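Local coordinates for protein adenylate isopentenyltransferase (Humulus lupulus, PDB 3A8T) that transfers the isopentenyl group of dimethylallyl diphosphate to ATP, ADP or AMP, with magnesium as cofactor, in the biosynthesis of cytokinins, at residues Gly120-Val123 with Ser124-Gly128; Ser141-His144 with Ala145-Asp149; Val180-Val184 with Lys185-Asp189; Arg229-Ile232 with Gly233-Glu236; Gln324-Glu327 with Pro328-Ile332. All blocks are in the same frame, centred on the assembly; numbering follows the deposited sequence.

In the fold
From the N terminus, the five contacts come in series: each closes a turn or a cap within one continuous piece of chain, and none nests in or crosses another. Contact 1 is the end of helix 112-128, and contact 2 is most of helix 140-147; the two touch where Gly-120 N meets Leu-146 CD1. Contact 3 turns strand 174-181 of the parallel sheet into helix 184-201. Contact 4 leads the loop after helix 203-210 into helix 234-243 and meets the same ATP as contact 2, contact 4 at base and ribose, contact 2 at the beta-phosphate. Contact 5, in helix 315-338, comes within about 5 Å of contact 3 between nearest atoms.

Contact 1: Gly120-Val123 with Ser124-Gly128; sequences GKAV and SEITG
Successive turns of helix join Gly-120-Val-123 to Ser-124-Gly-128 through four i to i+4 backbone bonds, from Ser-124 N to Gly-120 O, Glu-125 N to Lys-121 O, Ile-126 N to Ala-122 O and Thr-127 N to Val-123 O. Glu-125 N to Lys-121 O is the shortest at 2.8 Å and lies in the carbonyl plane; Thr-127 N to Val-123 O is the straightest, with 169° at the hydrogen. Thr-127 OG1 also lies 2.9 Å from Val-123 O, placed there by a chi1 of -56° that tucks the hydroxyl beside its own backbone N. This is the last part of helix 112-128, which packs on the parallel sheet of the Rossmann-like, P-loop-type core. Ile-126 stands on the buried side, its CD1 4.5 Å from Ala-122 CB, and both side chains rest on Ile-69 of strand 66-70. With an alanine at Ile-126, that reach would be gone, and Ala-122 and Ile-69 would probably be left with a gap between helix and sheet. On the outer side the Glu-125 chain bends back along the helix, bringing OE1 within 3.9 Å of Lys-121 CB, while Lys-121 runs out extended and its NZ bonds to Ser-117 OG.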
# COMPACT_ATOMS: atom_id res chain seq x y z
N GLY A 120 -9.01 -15.35 4.49
CA GLY A 120 -10.33 -15.96 4.48
C GLY A 120 -10.73 -16.24 5.93
O GLY A 120 -11.90 -16.10 6.29
N LYS A 121 -9.76 -16.62 6.78
CA LYS A 121 -10.03 -16.88 8.19
C LYS A 121 -10.54 -15.57 8.86
O LYS A 121 -11.58 -15.57 9.54
CB LYS A 121 -8.75 -17.35 8.90
CG LYS A 121 -8.36 -18.79 8.61
CD LYS A 121 -6.89 -19.08 9.05
CE LYS A 121 -6.26 -20.29 8.29
NZ LYS A 121 -4.73 -20.36 8.39
N ALA A 122 -9.80 -14.49 8.64
CA ALA A 122 -10.11 -13.18 9.17
C ALA A 122 -11.45 -12.70 8.65
O ALA A 122 -12.21 -12.06 9.39
CB ALA A 122 -9.02 -12.17 8.81
N VAL A 123 -11.76 -12.98 7.40
CA VAL A 123 -13.07 -12.51 6.91
C VAL A 123 -14.16 -13.19 7.74
O VAL A 123 -15.10 -12.59 8.22
CB VAL A 123 -13.29 -12.87 5.45
CG1 VAL A 123 -14.69 -12.69 5.07
CG2 VAL A 123 -12.42 -12.02 4.59
N SER A 124 -13.95 -14.47 7.95
CA SER A 124 -14.88 -15.31 8.66
C SER A 124 -15.02 -14.91 10.14
O SER A 124 -16.09 -14.89 10.72
CB SER A 124 -14.37 -16.73 8.48
OG SER A 124 -15.39 -17.62 8.78
N GLU A 125 -13.91 -14.55 10.74
CA GLU A 125 -13.90 -14.15 12.12
C GLU A 125 -14.58 -12.82 12.40
O GLU A 125 -15.27 -12.69 13.41
CB GLU A 125 -12.46 -14.11 12.60
CG GLU A 125 -11.92 -15.52 12.85
CD GLU A 125 -10.44 -15.64 12.60
OE1 GLU A 125 -9.97 -16.80 12.57
OE2 GLU A 125 -9.76 -14.60 12.44
N ILE A 126 -14.37 -11.85 11.51
CA ILE A 126 -14.92 -10.52 11.64
C ILE A 126 -16.43 -10.54 11.55
O ILE A 126 -17.11 -9.88 12.31
CB ILE A 126 -14.34 -9.55 10.52
CG1 ILE A 126 -12.84 -9.37 10.72
CG2 ILE A 126 -15.07 -8.24 10.51
CD1 ILE A 126 -12.13 -8.99 9.48
N THR A 127 -16.92 -11.26 10.56
CA THR A 127 -18.34 -11.41 10.33
C THR A 127 -18.88 -12.06 11.58
O THR A 127 -19.98 -11.74 12.04
CB THR A 127 -18.60 -12.35 9.13
OG1 THR A 127 -17.92 -11.85 7.97
CG2 THR A 127 -20.10 -12.40 8.83
N GLY A 128 -18.10 -12.98 12.15
CA GLY A 128 -18.54 -13.63 13.37
C GLY A 128 -18.85 -12.59 14.44
O GLY A 128 -19.88 -12.66 15.11

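Contact 2: Ser141-His144 with Ala145-Asp149; sequences SFIH and ALLVD. With ATP (adenosine-5'-triphosphate), chain B.
Helix 140-147 follows strand 132-136 of the parallel sheet in the P-loop-type alpha/beta core and starts at the phosphates of ATP; Ser-141, in its first turn, is one of the residues that bind the nucleotide. It grips the beta-phosphate twice: its OG is 2.7 Å from ATP O2B, and its N-H reaches ATP O1B at 3.2 Å. A chi1 of 79° holds the hydroxyl between backbone N and carbonyl carbon, on the side where O2B lies. Four i to i+4 bonds then carry the helix onward, from Ala-145 N to Ser-141 O through to Val-148 N to His-144 O, the last nearly along the C=O axis. The first is less well aligned, since Ala-145 N sits above the carbonyl plane of Ser-141. Toward the sheet, Ile-143 and Leu-147 lie side by side and point the same way, Ile-143 CG2 meeting Leu-147 CD1 at 3.8 Å; Met-46 and Val-44 of strand 41-46 lie beneath them. Phe-142 stacks its ring on that of Phe-115 in helix 112-128. After Leu-147 the chain leaves the helix, and Val-148 turns back toward the last turn, its CG1 coming obliquely to the imidazole of His-144, 3.6 Å from His-144 CD2.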
# COMPACT_ATOMS: atom_id res chain seq x y z
N SER A 141 -2.81 -9.27 -6.87
CA SER A 141 -2.58 -10.70 -6.78
C SER A 141 -3.13 -11.26 -5.45
O SER A 141 -3.58 -12.42 -5.39
CB SER A 141 -1.09 -11.02 -6.89
OG SER A 141 -0.38 -10.81 -5.66
N PHE A 142 -3.10 -10.46 -4.38
CA PHE A 142 -3.63 -10.91 -3.10
C PHE A 142 -5.13 -10.77 -3.09
O PHE A 142 -5.83 -11.63 -2.59
CB PHE A 142 -3.02 -10.13 -1.91
CG PHE A 142 -1.72 -10.73 -1.36
CD1 PHE A 142 -0.99 -11.66 -2.10
CD2 PHE A 142 -1.25 -10.38 -0.10
CE1 PHE A 142 0.19 -12.23 -1.58
CE2 PHE A 142 -0.07 -10.95 0.40
CZ PHE A 142 0.63 -11.87 -0.34
N ILE A 143 -5.63 -9.67 -3.64
CA ILE A 143 -7.06 -9.48 -3.68
C ILE A 143 -7.71 -10.62 -4.48
O ILE A 143 -8.71 -11.20 -4.06
CB ILE A 143 -7.41 -8.16 -4.33
CG1 ILE A 143 -6.95 -6.98 -3.45
CG2 ILE A 143 -8.90 -8.08 -4.54
CD1 ILE A 143 -6.80 -5.62 -4.22
N HIS A 144 -7.17 -10.93 -5.65
CA HIS A 144 -7.71 -12.01 -6.49
C HIS A 144 -7.60 -13.40 -5.85
O HIS A 144 -8.57 -14.15 -5.82
CB HIS A 144 -7.03 -11.98 -7.88
CG HIS A 144 -6.97 -13.30 -8.57
ND1 HIS A 144 -5.99 -14.24 -8.31
CD2 HIS A 144 -7.79 -13.87 -9.49
CE1 HIS A 144 -6.20 -15.32 -9.03
NE2 HIS A 144 -7.28 -15.12 -9.75
N ALA A 145 -6.43 -13.75 -5.34
CA ALA A 145 -6.27 -15.04 -4.70
C ALA A 145 -7.34 -15.24 -3.63
O ALA A 145 -7.97 -16.31 -3.56
CB ALA A 145 -4.90 -15.15 -4.06
N LEU A 146 -7.56 -14.22 -2.82
CA LEU A 146 -8.52 -14.30 -1.75
C LEU A 146 -9.97 -14.39 -2.18
O LEU A 146 -10.70 -15.20 -1.65
CB LEU A 146 -8.39 -13.12 -0.80
CG LEU A 146 -9.53 -13.00 0.23
CD1 LEU A 146 -9.39 -14.11 1.29
CD2 LEU A 146 -9.47 -11.67 0.91
N LEU A 147 -10.36 -13.58 -3.17
CA LEU A 147 -11.75 -13.50 -3.61
C LEU A 147 -12.32 -14.58 -4.52
O LEU A 147 -13.52 -14.84 -4.45
CB LEU A 147 -12.01 -12.13 -4.24
CG LEU A 147 -11.84 -10.88 -3.35
CD1 LEU A 147 -12.37 -9.66 -4.09
CD2 LEU A 147 -12.58 -11.04 -2.06
N VAL A 148 -11.52 -15.21 -5.38
CA VAL A 148 -12.10 -16.24 -6.26
C VAL A 148 -12.68 -17.50 -5.57
O VAL A 148 -12.41 -17.83 -4.42
CB VAL A 148 -11.10 -16.74 -7.39
CG1 VAL A 148 -10.78 -15.60 -8.37
CG2 VAL A 148 -9.87 -17.34 -6.79
N ASP A 149 -13.52 -18.19 -6.33
CA ASP A 149 -14.14 -19.41 -5.87
C ASP A 149 -13.16 -20.57 -5.82
O ASP A 149 -13.16 -21.35 -4.88
CB ASP A 149 -15.30 -19.74 -6.79
CG ASP A 149 -16.56 -19.97 -6.02
OD1 ASP A 149 -16.47 -20.69 -4.99
OD2 ASP A 149 -17.62 -19.43 -6.45
PG ATP B . 3.15 -8.29 -8.83
O1G ATP B . 2.58 -9.66 -8.62
O2G ATP B . 4.68 -8.31 -8.26
O3G ATP B . 3.19 -7.93 -10.40
PB ATP B . 1.10 -7.60 -7.12
O1B ATP B . -0.18 -7.65 -7.77
O2B ATP B . 1.43 -9.03 -6.62
O3B ATP B . 2.24 -7.09 -8.11
PA ATP B . 1.57 -5.12 -5.88
O1A ATP B . 1.31 -4.40 -7.12
O2A ATP B . 0.84 -4.28 -4.70
O3A ATP B . 0.96 -6.65 -5.82
O5' ATP B . 3.14 -5.09 -5.46
C5' ATP B . 4.01 -5.30 -6.54
C4' ATP B . 5.35 -4.72 -6.12
O4' ATP B . 5.18 -3.32 -5.83
C3' ATP B . 5.94 -5.31 -4.82
O3' ATP B . 6.71 -6.48 -5.10
C2' ATP B . 6.78 -4.14 -4.27
O2' ATP B . 8.04 -4.15 -4.85
C1' ATP B . 6.02 -2.90 -4.68
N9 ATP B . 5.17 -2.41 -3.56
C8 ATP B . 3.82 -2.68 -3.37
N7 ATP B . 3.41 -2.18 -2.22
C5 ATP B . 4.45 -1.55 -1.60
C6 ATP B . 4.66 -0.84 -0.36
N6 ATP B . 3.66 -0.64 0.56
N1 ATP B . 5.89 -0.35 -0.11
C2 ATP B . 6.89 -0.51 -0.96
N3 ATP B . 6.75 -1.17 -2.12
C4 ATP B . 5.60 -1.70 -2.48

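Contact 3: Val180-Val184 with Lys185-Asp189; sequences VDVSV and KVLTD
This is a strand-to-helix junction: strand 174-181 of the parallel sheet runs out at Asp-181, two residues form the link, and helix 184-201 begins. The place belongs to the alpha/beta core of the P-loop type, with Val-182 close beside Thr-51 of the ATP-binding loop. Ser-183 occupies the N-cap position, yet its side chain makes no capping bond. The first helical bond runs from Leu-187 N to Ser-183 O, 2.9 Å long with 165° at the hydrogen; the next, Thr-188 N to Val-184 O, is 2.6 Å. In both bonds the donor approaches nearly head-on to the carbonyl oxygen.

Val-182 supplies the apolar half of the junction. It stands upstream of the cap and points toward the first turn, where its CG1, trans to the backbone N (chi1 177°), is the branch that does the touching. Val-182 CG1 lies 3.7 Å from Leu-187 CB, the two side chains crossing at about a right angle, and 4.0 Å from Val-186 CG1. The link thus folds its own valine against the base of the helix. Behind this packing Leu-187 touches Ala-48, while Val-186 turns to Thr-302 and Phe-305 of helix 302-309; Thr-302 OG1 accepts a hydrogen bond from Ser-183 N. On the outer face a salt bridge spans one turn within the helix. Lys-185, bent at chi2 and chi4, curls back so that NZ meets Asp-189 OD1 at 2.8 Å on the syn side, 20° out of the carboxylate plane.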
# COMPACT_ATOMS: atom_id res chain seq x y z
N VAL A 180 -10.77 3.91 -5.46
CA VAL A 180 -10.39 5.31 -5.31
C VAL A 180 -9.43 5.65 -6.43
O VAL A 180 -8.35 5.11 -6.52
CB VAL A 180 -9.73 5.61 -3.90
CG1 VAL A 180 -9.47 7.09 -3.75
CG2 VAL A 180 -10.66 5.18 -2.79
N ASP A 181 -9.86 6.53 -7.31
CA ASP A 181 -9.06 6.89 -8.45
C ASP A 181 -8.53 8.33 -8.35
O ASP A 181 -9.16 9.23 -7.78
CB ASP A 181 -9.93 6.64 -9.69
CG ASP A 181 -9.20 6.88 -11.02
OD1 ASP A 181 -8.08 6.33 -11.27
OD2 ASP A 181 -9.78 7.62 -11.84
N VAL A 182 -7.34 8.53 -8.91
CA VAL A 182 -6.69 9.81 -8.93
C VAL A 182 -6.09 10.00 -10.33
O VAL A 182 -5.57 9.05 -10.90
CB VAL A 182 -5.57 9.82 -7.89
CG1 VAL A 182 -4.81 11.12 -7.90
CG2 VAL A 182 -6.18 9.59 -6.51
N SER A 183 -6.18 11.18 -10.92
CA SER A 183 -5.56 11.31 -12.21
C SER A 183 -4.06 10.98 -12.10
O SER A 183 -3.42 11.34 -11.13
CB SER A 183 -5.76 12.71 -12.71
OG SER A 183 -7.09 12.81 -13.18
N VAL A 184 -3.51 10.27 -13.08
CA VAL A 184 -2.10 9.90 -13.02
C VAL A 184 -1.17 11.03 -12.63
O VAL A 184 -0.41 10.91 -11.67
CB VAL A 184 -1.60 9.25 -14.35
CG1 VAL A 184 -2.03 7.78 -14.39
CG2 VAL A 184 -2.13 9.99 -15.57
N LYS A 185 -1.25 12.14 -13.35
CA LYS A 185 -0.38 13.27 -13.03
C LYS A 185 -0.47 13.71 -11.57
O LYS A 185 0.53 13.93 -10.93
CB LYS A 185 -0.66 14.48 -13.93
CG LYS A 185 0.46 15.48 -13.88
CD LYS A 185 1.82 14.74 -13.95
CE LYS A 185 3.04 15.66 -14.05
NZ LYS A 185 3.09 16.73 -13.01
N VAL A 186 -1.67 13.88 -11.04
CA VAL A 186 -1.78 14.27 -9.65
C VAL A 186 -1.20 13.19 -8.73
O VAL A 186 -0.49 13.49 -7.78
CB VAL A 186 -3.26 14.55 -9.30
CG1 VAL A 186 -3.42 14.87 -7.79
CG2 VAL A 186 -3.73 15.73 -10.15
N LEU A 187 -1.48 11.93 -9.06
CA LEU A 187 -1.03 10.80 -8.28
C LEU A 187 0.48 10.78 -8.29
O LEU A 187 1.12 10.72 -7.25
CB LEU A 187 -1.60 9.52 -8.85
CG LEU A 187 -1.29 8.26 -8.04
CD1 LEU A 187 -1.73 8.44 -6.60
CD2 LEU A 187 -1.93 7.04 -8.72
N THR A 188 1.04 10.84 -9.48
CA THR A 188 2.47 10.90 -9.72
C THR A 188 3.12 11.96 -8.82
O THR A 188 4.04 11.68 -8.05
CB THR A 188 2.65 11.24 -11.22
OG1 THR A 188 2.63 10.03 -11.97
CG2 THR A 188 3.91 11.98 -11.48
N ASP A 189 2.65 13.19 -8.93
CA ASP A 189 3.14 14.27 -8.11
C ASP A 189 2.94 14.03 -6.61
O ASP A 189 3.80 14.36 -5.79
CB ASP A 189 2.44 15.57 -8.51
CG ASP A 189 2.92 16.08 -9.87
OD1 ASP A 189 2.39 17.11 -10.37
OD2 ASP A 189 3.85 15.44 -10.45

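Contact 4: Arg229-Ile232 with Gly233-Glu236; sequences RKAI and GVPE. With ATP (adenosine-5'-triphosphate), chain B.
Ile-232 and Glu-236 meet at a slant across the start of helix 234-243, Ile-232 CG2 lying 3.2 Å from Glu-236 OE2. The Glu-236 chain is bent at chi2 (82°), which folds the carboxylate back under the N-cap residue; there OE1 takes Gly-233 N at 2.6 Å, met from above the carboxylate plane. OE2 has its own partner in Asn-274 ND2. A leucine in place of Glu-236 would probably leave Gly-233 N and Asn-274 without their acceptor and the first turn less firmly held. Val-234 N closes the turn on Ala-231 O at 3.1 Å, while Val-234 CG2 rests 4.0 Å from Ala-231 CB. Val-234 CG1 sits over one face of the Arg-229 guanidinium, 4.0 Å from Arg-229 NH1, the two side chains crossing about squarely; Asp-217, Asp-238 and Asp-215 make salt bridges to that guanidinium. The backbone here binds the nucleotide: Ile-232 N gives a straight bond to adenine N3 (2.9 Å, 170°), and Lys-230 O accepts from ribose O2' at 2.7 Å. Around this ATP-binding turn, helix 257-289 flanks Ile-232 and Glu-236, and helix 203-210 packs on Val-234 through Leu-207.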
# COMPACT_ATOMS: atom_id res chain seq x y z
N ARG A 229 12.05 -7.64 1.07
CA ARG A 229 13.18 -7.03 0.40
C ARG A 229 12.81 -6.52 -1.01
O ARG A 229 13.61 -5.88 -1.66
CB ARG A 229 14.38 -8.00 0.40
CG ARG A 229 14.91 -8.21 1.78
CD ARG A 229 16.29 -8.84 1.83
NE ARG A 229 17.25 -8.10 1.02
CZ ARG A 229 17.81 -6.93 1.35
NH1 ARG A 229 17.54 -6.32 2.51
NH2 ARG A 229 18.56 -6.31 0.45
N LYS A 230 11.58 -6.80 -1.45
CA LYS A 230 11.06 -6.29 -2.72
C LYS A 230 10.53 -4.84 -2.61
O LYS A 230 10.40 -4.18 -3.63
CB LYS A 230 9.88 -7.12 -3.22
CG LYS A 230 10.22 -8.55 -3.55
CD LYS A 230 8.96 -9.26 -4.01
CE LYS A 230 8.89 -9.26 -5.51
NZ LYS A 230 7.56 -9.77 -5.96
N ALA A 231 10.20 -4.38 -1.40
CA ALA A 231 9.63 -3.05 -1.13
C ALA A 231 10.33 -1.94 -1.87
O ALA A 231 11.55 -1.92 -1.88
CB ALA A 231 9.67 -2.79 0.36
N ILE A 232 9.59 -1.01 -2.50
CA ILE A 232 10.29 0.08 -3.21
C ILE A 232 11.09 0.86 -2.15
O ILE A 232 10.57 1.18 -1.08
CB ILE A 232 9.34 1.09 -3.95
CG1 ILE A 232 8.45 0.40 -4.97
CG2 ILE A 232 10.17 2.09 -4.69
CD1 ILE A 232 9.15 -0.31 -5.95
N GLY A 233 12.36 1.14 -2.46
CA GLY A 233 13.22 1.83 -1.51
C GLY A 233 14.36 0.94 -1.08
O GLY A 233 15.52 1.36 -0.95
N VAL A 234 14.07 -0.34 -0.92
CA VAL A 234 15.16 -1.18 -0.48
C VAL A 234 16.26 -1.40 -1.51
O VAL A 234 17.41 -1.26 -1.21
CB VAL A 234 14.70 -2.55 -0.03
CG1 VAL A 234 15.87 -3.29 0.49
CG2 VAL A 234 13.59 -2.43 1.01
N PRO A 235 15.90 -1.82 -2.72
CA PRO A 235 16.90 -2.07 -3.78
C PRO A 235 17.64 -0.79 -4.18
O PRO A 235 18.85 -0.83 -4.40
CB PRO A 235 16.08 -2.63 -4.96
CG PRO A 235 14.59 -2.82 -4.40
CD PRO A 235 14.51 -1.84 -3.24
N GLU A 236 16.90 0.33 -4.18
CA GLU A 236 17.43 1.65 -4.56
C GLU A 236 18.51 2.08 -3.58
O GLU A 236 19.62 2.46 -3.99
CB GLU A 236 16.33 2.72 -4.65
CG GLU A 236 15.25 2.46 -5.67
CD GLU A 236 14.15 1.50 -5.18
OE1 GLU A 236 14.31 0.77 -4.15
OE2 GLU A 236 13.09 1.49 -5.83
PG ATP B . 3.15 -8.29 -8.83
O1G ATP B . 2.58 -9.66 -8.62
O2G ATP B . 4.68 -8.31 -8.26
O3G ATP B . 3.19 -7.93 -10.40
PB ATP B . 1.10 -7.60 -7.12
O1B ATP B . -0.18 -7.65 -7.77
O2B ATP B . 1.43 -9.03 -6.62
O3B ATP B . 2.24 -7.09 -8.11
PA ATP B . 1.57 -5.12 -5.88
O1A ATP B . 1.31 -4.40 -7.12
O2A ATP B . 0.84 -4.28 -4.70
O3A ATP B . 0.96 -6.65 -5.82
O5' ATP B . 3.14 -5.09 -5.46
C5' ATP B . 4.01 -5.30 -6.54
C4' ATP B . 5.35 -4.72 -6.12
O4' ATP B . 5.18 -3.32 -5.83
C3' ATP B . 5.94 -5.31 -4.82
O3' ATP B . 6.71 -6.48 -5.10
C2' ATP B . 6.78 -4.14 -4.27
O2' ATP B . 8.04 -4.15 -4.85
C1' ATP B . 6.02 -2.90 -4.68
N9 ATP B . 5.17 -2.41 -3.56
C8 ATP B . 3.82 -2.68 -3.37
N7 ATP B . 3.41 -2.18 -2.22
C5 ATP B . 4.45 -1.55 -1.60
C6 ATP B . 4.66 -0.84 -0.36
N6 ATP B . 3.66 -0.64 0.56
N1 ATP B . 5.89 -0.35 -0.11
C2 ATP B . 6.89 -0.51 -0.96
N3 ATP B . 6.75 -1.17 -2.12
C4 ATP B . 5.60 -1.70 -2.48

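Contact 5: Gln324-Glu327 with Pro328-Ile332; sequences QVLE and PSVKI
Val-330 N bonds to Leu-326 O at 3.0 Å, with 165° at the hydrogen and the donor almost in line with the carbonyl. On either side of it the grip is weaker: Ser-329 N to Val-325 O and Lys-331 N to Glu-327 O are both long, weak bonds of 3.3 Å. The position of Ser-329 OG, also near Val-325 O, is less certain. One bond is missing altogether: Pro-328 has no N-H to offer the turn before it, and helix 315-338 is kinked there, with a wider pi-type turn at Gln-324-Leu-326. In place of a bond, Pro-328 CG comes to 3.6 Å from Gln-324 O, and its CD lies 3.6 Å from Val-325 O.

Outward from the backbone, Leu-326 and Val-330 cross at a slant one turn apart, with Leu-326 CD1 4.1 Å from Val-330 CG2. The CG2 branch of Val-330 lies beside its backbone N (CG1 being trans to it, chi1 167°), and this turns it back over Leu-326. Helix 315-338 lies against the sheet here: Val-325, Pro-328 and Ser-329 all touch Leu-299 of strand 296-300, Ser-329 and Ile-332 reach Leu-178 of strand 174-181, and Leu-326 packs on Leu-56 of helix 53-61.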
# COMPACT_ATOMS: atom_id res chain seq x y z
N GLN A 324 -16.28 14.66 -1.86
CA GLN A 324 -16.09 13.86 -3.07
C GLN A 324 -15.80 12.39 -2.96
O GLN A 324 -16.07 11.62 -3.89
CB GLN A 324 -15.02 14.52 -3.95
CG GLN A 324 -15.34 15.97 -4.31
CD GLN A 324 -14.44 16.56 -5.42
OE1 GLN A 324 -14.82 17.54 -6.06
NE2 GLN A 324 -13.27 15.95 -5.65
N VAL A 325 -15.29 11.97 -1.82
CA VAL A 325 -14.89 10.58 -1.64
C VAL A 325 -15.65 9.89 -0.53
O VAL A 325 -16.19 8.84 -0.73
CB VAL A 325 -13.37 10.52 -1.31
CG1 VAL A 325 -12.94 9.10 -1.11
CG2 VAL A 325 -12.55 11.21 -2.39
N LEU A 326 -15.69 10.50 0.64
CA LEU A 326 -16.36 9.89 1.74
C LEU A 326 -17.86 9.87 1.64
O LEU A 326 -18.40 8.81 1.67
CB LEU A 326 -15.89 10.53 3.07
CG LEU A 326 -16.44 9.90 4.37
CD1 LEU A 326 -16.00 8.41 4.50
CD2 LEU A 326 -15.99 10.75 5.58
N GLU A 327 -18.54 11.00 1.50
CA GLU A 327 -20.02 10.98 1.44
C GLU A 327 -20.53 9.94 0.45
O GLU A 327 -21.39 9.13 0.78
CB GLU A 327 -20.59 12.40 1.22
CG GLU A 327 -21.36 12.69 -0.12
CD GLU A 327 -21.49 14.25 -0.47
OE1 GLU A 327 -21.16 14.62 -1.64
OE2 GLU A 327 -21.89 15.09 0.42
N PRO A 328 -20.00 9.91 -0.78
CA PRO A 328 -20.48 8.91 -1.75
C PRO A 328 -20.25 7.45 -1.25
O PRO A 328 -21.11 6.61 -1.36
CB PRO A 328 -19.66 9.22 -3.01
CG PRO A 328 -19.39 10.70 -2.88
CD PRO A 328 -19.08 10.87 -1.42
N SER A 329 -19.07 7.15 -0.70
CA SER A 329 -18.78 5.79 -0.19
C SER A 329 -19.76 5.38 0.92
O SER A 329 -20.19 4.24 0.92
CB SER A 329 -17.36 5.69 0.40
OG SER A 329 -16.34 6.09 -0.49
N VAL A 330 -20.07 6.29 1.84
CA VAL A 330 -20.98 5.98 2.95
C VAL A 330 -22.30 5.47 2.36
O VAL A 330 -22.79 4.40 2.77
CB VAL A 330 -21.23 7.23 3.86
CG1 VAL A 330 -22.41 7.00 4.80
CG2 VAL A 330 -20.03 7.52 4.67
N LYS A 331 -22.82 6.22 1.37
CA LYS A 331 -24.04 5.87 0.68
C LYS A 331 -23.97 4.48 0.01
O LYS A 331 -24.87 3.64 0.16
CB LYS A 331 -24.37 6.90 -0.39
CG LYS A 331 -24.69 8.25 0.14
CD LYS A 331 -24.37 9.34 -0.88
CE LYS A 331 -25.36 9.38 -2.04
NZ LYS A 331 -25.31 10.66 -2.86
N ILE A 332 -22.90 4.24 -0.73
CA ILE A 332 -22.76 2.96 -1.39
C ILE A 332 -22.73 1.83 -0.34
O ILE A 332 -23.44 0.87 -0.46
CB ILE A 332 -21.46 2.91 -2.25
CG1 ILE A 332 -21.55 3.90 -3.41
CG2 ILE A 332 -21.18 1.49 -2.78
CD1 ILE A 332 -20.17 4.14 -4.14